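Local coordinates for periplasmic sugar-binding domain protein (Pseudomonas fluorescens Pf-5, PDB 3H75) that probably binds carbohydrates in the periplasm, as a two-domain member of the bacterial solute-binding protein 2 family, at residues A[258-268]-A[291-299]; A[126-137]-A[206-214]. All blocks are in the same frame, centred on the assembly; numbering follows the deposited sequence.

In the fold
Contact 2 comes first along the chain: helix 122-137 packs on strand 206-211, and contact 1 then pairs 258-268 with 291-299. The two centres lie about 17 Å apart, yet both reach the mixed sheet of the second domain, whose strands run side by side from 206-211 through 236-240 and 257-260 to 296-297. They meet where Glu259 CG packs 3.6 Å from Met129 CG. Contact 2 is internal to that domain. Contact 1 sits at its border, about 7 Å from the centre of the chain, because 291-299 starts at strand 289-291 of the other, parallel sheet. One contact therefore builds a domain, and the other joins two.

Contact 1: A[258-268]-A[291-299]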
# COMPACT_ATOMS: atom_id res chain seq x y z
N LEU A 258 4.32 12.27 -1.79
CA LEU A 258 3.24 11.29 -1.83
C LEU A 258 3.73 10.06 -2.57
O LEU A 258 3.92 10.09 -3.79
CB LEU A 258 2.00 11.87 -2.52
CG LEU A 258 0.75 10.97 -2.57
CD1 LEU A 258 0.34 10.55 -1.15
CD2 LEU A 258 -0.38 11.72 -3.25
N GLU A 259 3.97 8.99 -1.82
CA GLU A 259 4.42 7.72 -2.39
C GLU A 259 3.18 6.96 -2.84
O GLU A 259 2.27 6.73 -2.05
CB GLU A 259 5.17 6.89 -1.35
CG GLU A 259 6.55 7.41 -0.97
CD GLU A 259 7.58 7.19 -2.06
OE1 GLU A 259 7.42 6.23 -2.84
OE2 GLU A 259 8.56 7.97 -2.12
N ALA A 260 3.15 6.55 -4.10
CA ALA A 260 1.99 5.83 -4.61
C ALA A 260 2.38 4.75 -5.59
O ALA A 260 3.49 4.74 -6.10
CB ALA A 260 1.02 6.81 -5.27
N GLY A 261 1.44 3.84 -5.83
CA GLY A 261 1.68 2.76 -6.77
C GLY A 261 1.28 1.38 -6.30
O GLY A 261 0.93 0.52 -7.12
N HIS A 262 1.29 1.14 -4.99
CA HIS A 262 0.94 -0.18 -4.49
C HIS A 262 -0.53 -0.58 -4.62
O HIS A 262 -0.87 -1.75 -4.43
CB HIS A 262 1.43 -0.36 -3.04
CG HIS A 262 0.65 0.41 -2.02
ND1 HIS A 262 0.34 1.74 -2.16
CD2 HIS A 262 0.19 0.05 -0.80
CE1 HIS A 262 -0.28 2.17 -1.08
NE2 HIS A 262 -0.38 1.16 -0.23
N PHE A 263 -1.40 0.37 -4.96
CA PHE A 263 -2.81 0.04 -5.11
C PHE A 263 -3.01 -0.84 -6.34
O PHE A 263 -4.07 -1.42 -6.53
CB PHE A 263 -3.67 1.31 -5.23
CG PHE A 263 -3.60 1.98 -6.58
CD1 PHE A 263 -4.52 1.66 -7.59
CD2 PHE A 263 -2.63 2.94 -6.84
CE1 PHE A 263 -4.46 2.28 -8.83
CE2 PHE A 263 -2.57 3.57 -8.08
CZ PHE A 263 -3.48 3.24 -9.08
N THR A 264 -1.97 -0.95 -7.17
CA THR A 264 -2.05 -1.76 -8.38
C THR A 264 -1.67 -3.22 -8.14
O THR A 264 -1.90 -4.06 -9.01
CB THR A 264 -1.09 -1.24 -9.47
OG1 THR A 264 0.26 -1.29 -8.98
CG2 THR A 264 -1.44 0.18 -9.87
N LEU A 265 -1.11 -3.54 -6.98
CA LEU A 265 -0.66 -4.90 -6.72
C LEU A 265 -1.69 -6.00 -6.96
O LEU A 265 -1.35 -7.04 -7.52
CB LEU A 265 -0.11 -5.02 -5.29
CG LEU A 265 0.86 -6.19 -5.09
CD1 LEU A 265 1.84 -5.87 -3.98
CD2 LEU A 265 0.08 -7.45 -4.79
N GLY A 266 -2.93 -5.77 -6.55
CA GLY A 266 -3.96 -6.77 -6.75
C GLY A 266 -4.16 -7.13 -8.22
O GLY A 266 -4.39 -8.29 -8.56
N GLY A 267 -4.09 -6.12 -9.08
CA GLY A 267 -4.27 -6.35 -10.51
C GLY A 267 -3.16 -7.21 -11.07
O GLY A 267 -3.40 -8.14 -11.85
N TRP A 268 -1.93 -6.91 -10.68
CA TRP A 268 -0.77 -7.67 -11.15
C TRP A 268 -0.90 -9.10 -10.63
O TRP A 268 -0.53 -10.05 -11.31
CB TRP A 268 0.53 -7.06 -10.63
CG TRP A 268 0.68 -5.59 -10.87
CD1 TRP A 268 1.34 -4.71 -10.06
CD2 TRP A 268 0.22 -4.83 -11.99
NE1 TRP A 268 1.31 -3.45 -10.60
CE2 TRP A 268 0.63 -3.49 -11.79
CE3 TRP A 268 -0.51 -5.15 -13.15
CZ2 TRP A 268 0.34 -2.47 -12.70
CZ3 TRP A 268 -0.80 -4.13 -14.06
CH2 TRP A 268 -0.37 -2.81 -13.83
N GLN A 291 8.58 -10.19 -6.02
CA GLN A 291 9.04 -9.04 -5.24
C GLN A 291 9.04 -7.88 -6.23
O GLN A 291 9.84 -7.86 -7.17
CB GLN A 291 10.44 -9.28 -4.69
CG GLN A 291 10.54 -10.49 -3.77
CD GLN A 291 11.95 -10.72 -3.25
OE1 GLN A 291 12.53 -9.87 -2.57
NE2 GLN A 291 12.51 -11.88 -3.57
N LEU A 292 8.14 -6.92 -6.02
CA LEU A 292 8.03 -5.79 -6.93
C LEU A 292 8.37 -4.44 -6.31
O LEU A 292 8.26 -4.26 -5.10
CB LEU A 292 6.60 -5.71 -7.48
CG LEU A 292 5.93 -6.98 -8.01
CD1 LEU A 292 4.51 -6.67 -8.44
CD2 LEU A 292 6.72 -7.54 -9.18
N SER A 293 8.80 -3.52 -7.16
CA SER A 293 9.11 -2.16 -6.74
C SER A 293 7.99 -1.37 -7.40
O SER A 293 8.03 -1.11 -8.60
CB SER A 293 10.47 -1.70 -7.28
OG SER A 293 11.53 -2.37 -6.62
N LEU A 294 6.97 -1.01 -6.62
CA LEU A 294 5.83 -0.29 -7.16
C LEU A 294 5.75 1.17 -6.73
O LEU A 294 5.20 2.00 -7.47
CB LEU A 294 4.53 -1.00 -6.75
CG LEU A 294 4.36 -2.45 -7.22
CD1 LEU A 294 3.07 -3.01 -6.64
CD2 LEU A 294 4.32 -2.50 -8.74
N PHE A 295 6.29 1.49 -5.56
CA PHE A 295 6.21 2.86 -5.07
C PHE A 295 7.05 3.87 -5.83
O PHE A 295 8.17 3.60 -6.24
CB PHE A 295 6.60 2.92 -3.59
CG PHE A 295 5.51 2.49 -2.66
CD1 PHE A 295 4.31 3.19 -2.60
CD2 PHE A 295 5.70 1.40 -1.82
CE1 PHE A 295 3.30 2.80 -1.72
CE2 PHE A 295 4.69 1.00 -0.94
CZ PHE A 295 3.49 1.70 -0.89
N GLN A 296 6.46 5.05 -6.01
CA GLN A 296 7.11 6.17 -6.67
C GLN A 296 6.66 7.44 -5.96
O GLN A 296 5.50 7.56 -5.59
CB GLN A 296 6.68 6.28 -8.14
CG GLN A 296 7.29 5.26 -9.08
CD GLN A 296 6.89 5.52 -10.52
OE1 GLN A 296 7.01 6.64 -11.01
NE2 GLN A 296 6.41 4.48 -11.20
N ALA A 297 7.59 8.36 -5.78
CA ALA A 297 7.26 9.65 -5.17
C ALA A 297 6.68 10.44 -6.33
O ALA A 297 7.42 10.96 -7.17
CB ALA A 297 8.52 10.31 -4.63
N LEU A 298 5.35 10.53 -6.38
CA LEU A 298 4.65 11.21 -7.46
C LEU A 298 5.05 12.65 -7.74
O LEU A 298 5.32 13.42 -6.83
CB LEU A 298 3.15 11.19 -7.20
CG LEU A 298 2.42 9.85 -7.15
CD1 LEU A 298 0.96 10.11 -6.81
CD2 LEU A 298 2.54 9.13 -8.48
N THR A 299 5.08 12.98 -9.03
CA THR A 299 5.38 14.34 -9.46
C THR A 299 3.99 14.95 -9.62
O THR A 299 2.99 14.23 -9.70
CB THR A 299 6.06 14.36 -10.84
OG1 THR A 299 5.20 13.76 -11.81
CG2 THR A 299 7.37 13.59 -10.79
O HOH W 1 6.00 12.97 -4.05
O HOH W 2 9.74 5.48 -3.88
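Ala260 and Gln296 form an antiparallel hydrogen-bonded pair, each backbone N-H donating to the other residue's O with N...O 3.0 Å both ways. Leu298 N adds a third bond, to Leu258 O, and Glu259 faces Ala297 as the intervening non-hydrogen-bonded pair. Beyond Ala260 the chain turns at Gly261, whose positive phi would jam a side chain against the preceding carbonyl and against Leu294 O. The turn is held by Thr264, whose OG1 donates to Gly261 O at 2.7 Å.

His262 and Phe295 form the aromatic contact. Their planes are inclined by 40° and the centroids lie 4.5 Å apart, an oblique packing in which Phe295 CZ stands 3.3 Å above one face of the His262 imidazole, near its rim. His262 also stacks with Phe18 of the other domain, and its NE2 hydrogen-bonds a glycerol, probably from the crystallisation liquor.

Among apolar groups, Leu298 CD1 reaches Ala260 CB at 3.6 Å, and the Leu298 side chain lies alongside that of Leu258; Leu247 and Leu250 of helix 244-252 pack on both leucines. Leu294 divides its methyls: CD1 meets Leu265 CB, whereas CD2 approaches Trp268 NE1 at 3.7 Å.

Glu259 carries the charge: bent at chi2 (-73°), its chain lays the carboxylate along the partner strand, with OE2 3.4 Å from Ala297 CB. A water donates to Glu259 OE1 at 2.7 Å and, weakly, to Phe295 O, linking the two segments.

Asp121 OD1 accepts from the backbone N of both Leu294 and Phe295, bringing the passage from strand 115-119 to helix 122-137 here as a third crossing. Three chain crossings between two alpha/beta domains characterise the hinge of type I periplasmic binding proteins, which these probably form, and the glycerol at His262 is consistent with a ligand cleft beside it.

Contact 2: A[126-137]-A[206-214]; sequences GYRMLKELLHKL and TQLVWSAND
Leu208 inserts its isobutyl group among leucines of helix 126-137. Leu208 CD2 lies 3.9 Å from Leu133 CB and also touches Leu137 CD2, while CD1 meets Leu134 CD2 at 3.8 Å, the latter side chains crossing at about a right angle. Farther along the strand, Leu133 CD1 rests against Val209 O, and the selenomethionine Met129 covers Trp210. The Met129 chain bends at chi3 (-73°), setting CE 3.3 Å above the Trp210 ring plane, toward its rim. Met129 SE makes the Met-aromatic contact, 4.8 Å from the centroid of the Trp210 five-membered ring and close to its normal, and approaches Ser211 O at 3.4 Å.

This is the helix-on-sheet layering of a Rossmann-like alpha/beta domain: the axes of helix 126-137 and strand 206-211 pass 9.0 Å apart and run nearly antiparallel, at 161°. Helix 158-173 packs on the same layer, touching Leu130 and Trp210.

Polar groups lie toward the ends. At one, Gln207 OE1 comes 3.8 Å from Leu137 CD1. At the other, Trp210 NE1 donates to Gly126 O at 3.0 Å and 166°, the oxygen near the ring plane and the N-H directed at a lone pair in the carbonyl plane. An alanine in place of Trp210 removes the indole, which would probably leave Gly126 O without that donor and a gap under the Met129 methyl. Past the strand, Asn213 ND2 hydrogen-bonds both Trp187 O and a glycerol.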
# COMPACT_ATOMS: atom_id res chain seq x y z
N GLY A 126 8.93 4.10 3.07
CA GLY A 126 9.12 4.75 4.35
C GLY A 126 10.44 5.49 4.41
O GLY A 126 10.54 6.59 4.95
N TYR A 127 11.47 4.87 3.85
CA TYR A 127 12.80 5.45 3.81
C TYR A 127 12.80 6.70 2.92
O TYR A 127 13.23 7.78 3.33
CB TYR A 127 13.77 4.41 3.25
CG TYR A 127 15.19 4.89 3.06
CD1 TYR A 127 16.02 5.14 4.15
CD2 TYR A 127 15.73 5.05 1.78
CE1 TYR A 127 17.34 5.53 3.97
CE2 TYR A 127 17.05 5.44 1.59
CZ TYR A 127 17.85 5.68 2.69
OH TYR A 127 19.16 6.08 2.52
N ARG A 128 12.30 6.54 1.70
CA ARG A 128 12.27 7.65 0.75
C ARG A 128 11.46 8.83 1.23
O ARG A 128 11.80 9.97 0.93
CB ARG A 128 11.76 7.15 -0.61
CG ARG A 128 12.77 6.26 -1.34
CD ARG A 128 14.04 7.04 -1.68
NE ARG A 128 15.16 6.16 -2.01
CZ ARG A 128 16.42 6.56 -2.09
NH1 ARG A 128 16.73 7.83 -1.87
NH2 ARG A 128 17.38 5.69 -2.39
N MSE A 129 10.39 8.59 1.97
CA MSE A 129 9.60 9.73 2.45
C MSE A 129 10.42 10.68 3.30
O MSE A 129 10.34 11.89 3.12
CB MSE A 129 8.37 9.28 3.23
CG MSE A 129 7.23 8.79 2.34
SE MSE A 129 5.55 8.65 3.31
CE MSE A 129 5.96 7.08 4.39
N LEU A 130 11.21 10.15 4.23
CA LEU A 130 12.00 11.03 5.07
C LEU A 130 13.10 11.70 4.25
O LEU A 130 13.34 12.89 4.40
CB LEU A 130 12.62 10.29 6.26
CG LEU A 130 13.27 11.26 7.26
CD1 LEU A 130 12.22 12.23 7.79
CD2 LEU A 130 13.91 10.50 8.39
N LYS A 131 13.77 10.94 3.38
CA LYS A 131 14.83 11.52 2.55
C LYS A 131 14.28 12.66 1.69
O LYS A 131 14.92 13.70 1.56
CB LYS A 131 15.48 10.46 1.67
CG LYS A 131 16.39 9.51 2.43
CD LYS A 131 17.18 8.61 1.49
CE LYS A 131 18.20 9.38 0.67
NZ LYS A 131 19.31 9.93 1.50
N GLU A 132 13.10 12.46 1.12
CA GLU A 132 12.47 13.47 0.28
C GLU A 132 12.08 14.70 1.09
O GLU A 132 12.28 15.84 0.65
CB GLU A 132 11.23 12.89 -0.40
CG GLU A 132 11.53 12.02 -1.60
CD GLU A 132 12.05 12.83 -2.77
OE1 GLU A 132 11.27 13.64 -3.32
OE2 GLU A 132 13.23 12.68 -3.13
N LEU A 133 11.51 14.48 2.28
CA LEU A 133 11.12 15.59 3.14
C LEU A 133 12.35 16.42 3.50
O LEU A 133 12.31 17.65 3.47
CB LEU A 133 10.44 15.08 4.40
CG LEU A 133 9.00 14.55 4.28
CD1 LEU A 133 8.59 13.94 5.61
CD2 LEU A 133 8.05 15.69 3.89
N LEU A 134 13.43 15.73 3.86
CA LEU A 134 14.66 16.41 4.23
C LEU A 134 15.20 17.21 3.05
O LEU A 134 15.70 18.33 3.22
CB LEU A 134 15.71 15.39 4.69
CG LEU A 134 15.54 14.92 6.14
CD1 LEU A 134 16.50 13.77 6.42
CD2 LEU A 134 15.81 16.09 7.07
N HIS A 135 15.10 16.64 1.86
CA HIS A 135 15.59 17.33 0.67
C HIS A 135 14.83 18.62 0.42
O HIS A 135 15.42 19.67 0.14
CB HIS A 135 15.48 16.44 -0.56
CG HIS A 135 16.07 17.05 -1.78
ND1 HIS A 135 17.43 17.29 -1.91
CD2 HIS A 135 15.50 17.54 -2.91
CE1 HIS A 135 17.66 17.89 -3.06
NE2 HIS A 135 16.51 18.06 -3.68
N LYS A 136 13.50 18.56 0.53
CA LYS A 136 12.67 19.73 0.29
C LYS A 136 12.80 20.79 1.38
O LYS A 136 12.70 21.99 1.09
CB LYS A 136 11.21 19.30 0.14
CG LYS A 136 11.00 18.37 -1.05
CD LYS A 136 9.53 18.01 -1.23
CE LYS A 136 9.36 16.99 -2.35
NZ LYS A 136 9.88 17.50 -3.65
N LEU A 137 13.03 20.38 2.62
CA LEU A 137 13.19 21.34 3.71
C LEU A 137 14.44 22.18 3.46
O LEU A 137 14.46 23.39 3.73
CB LEU A 137 13.32 20.63 5.05
CG LEU A 137 13.46 21.56 6.26
CD1 LEU A 137 12.18 22.37 6.42
CD2 LEU A 137 13.74 20.76 7.53
N THR A 206 8.56 21.46 15.46
CA THR A 206 8.39 20.45 14.42
C THR A 206 8.38 21.09 13.04
O THR A 206 7.65 22.06 12.80
CB THR A 206 7.08 19.65 14.60
OG1 THR A 206 7.11 18.94 15.84
CG2 THR A 206 6.90 18.64 13.45
N GLN A 207 9.19 20.57 12.12
CA GLN A 207 9.24 21.09 10.76
C GLN A 207 8.87 20.00 9.77
O GLN A 207 8.55 20.29 8.62
CB GLN A 207 10.64 21.60 10.41
CG GLN A 207 11.12 22.75 11.26
CD GLN A 207 12.45 23.27 10.79
OE1 GLN A 207 12.54 24.04 9.82
NE2 GLN A 207 13.52 22.84 11.45
N LEU A 208 8.92 18.75 10.21
CA LEU A 208 8.60 17.63 9.33
C LEU A 208 7.59 16.67 9.95
O LEU A 208 7.66 16.38 11.14
CB LEU A 208 9.87 16.82 9.00
CG LEU A 208 11.04 17.53 8.33
CD1 LEU A 208 12.20 16.53 8.22
CD2 LEU A 208 10.63 18.07 6.97
N VAL A 209 6.65 16.20 9.13
CA VAL A 209 5.66 15.24 9.59
C VAL A 209 5.61 14.08 8.59
O VAL A 209 5.18 14.25 7.44
CB VAL A 209 4.25 15.86 9.70
CG1 VAL A 209 3.24 14.81 10.18
CG2 VAL A 209 4.28 17.03 10.68
N TRP A 210 6.10 12.93 9.02
CA TRP A 210 6.13 11.71 8.22
C TRP A 210 4.86 10.93 8.58
O TRP A 210 4.57 10.73 9.75
CB TRP A 210 7.36 10.89 8.63
CG TRP A 210 7.59 9.56 7.95
CD1 TRP A 210 8.47 9.32 6.93
CD2 TRP A 210 7.04 8.29 8.32
NE1 TRP A 210 8.51 7.97 6.66
CE2 TRP A 210 7.65 7.31 7.50
CE3 TRP A 210 6.10 7.88 9.28
CZ2 TRP A 210 7.35 5.95 7.61
CZ3 TRP A 210 5.80 6.52 9.39
CH2 TRP A 210 6.43 5.57 8.55
N SER A 211 4.09 10.52 7.56
CA SER A 211 2.87 9.74 7.79
C SER A 211 2.89 8.48 6.94
O SER A 211 3.23 8.52 5.76
CB SER A 211 1.62 10.55 7.45
OG SER A 211 1.42 11.59 8.39
N ALA A 212 2.52 7.35 7.55
CA ALA A 212 2.51 6.08 6.84
C ALA A 212 1.41 5.98 5.79
O ALA A 212 1.38 5.04 5.01
CB ALA A 212 2.43 4.92 7.82
N ASN A 213 0.47 6.91 5.79
CA ASN A 213 -0.54 6.91 4.73
C ASN A 213 -1.06 8.33 4.54
O ASN A 213 -0.76 9.22 5.34
CB ASN A 213 -1.65 5.86 4.99
CG ASN A 213 -2.80 6.38 5.82
OD1 ASN A 213 -2.68 7.35 6.55
ND2 ASN A 213 -3.94 5.69 5.72
N ASP A 214 -1.81 8.54 3.46
CA ASP A 214 -2.30 9.87 3.15
C ASP A 214 -3.44 10.37 4.03
O ASP A 214 -3.51 11.56 4.32
CB ASP A 214 -2.68 9.97 1.66
CG ASP A 214 -3.77 9.00 1.25
OD1 ASP A 214 -4.08 8.05 2.00
OD2 ASP A 214 -4.32 9.19 0.14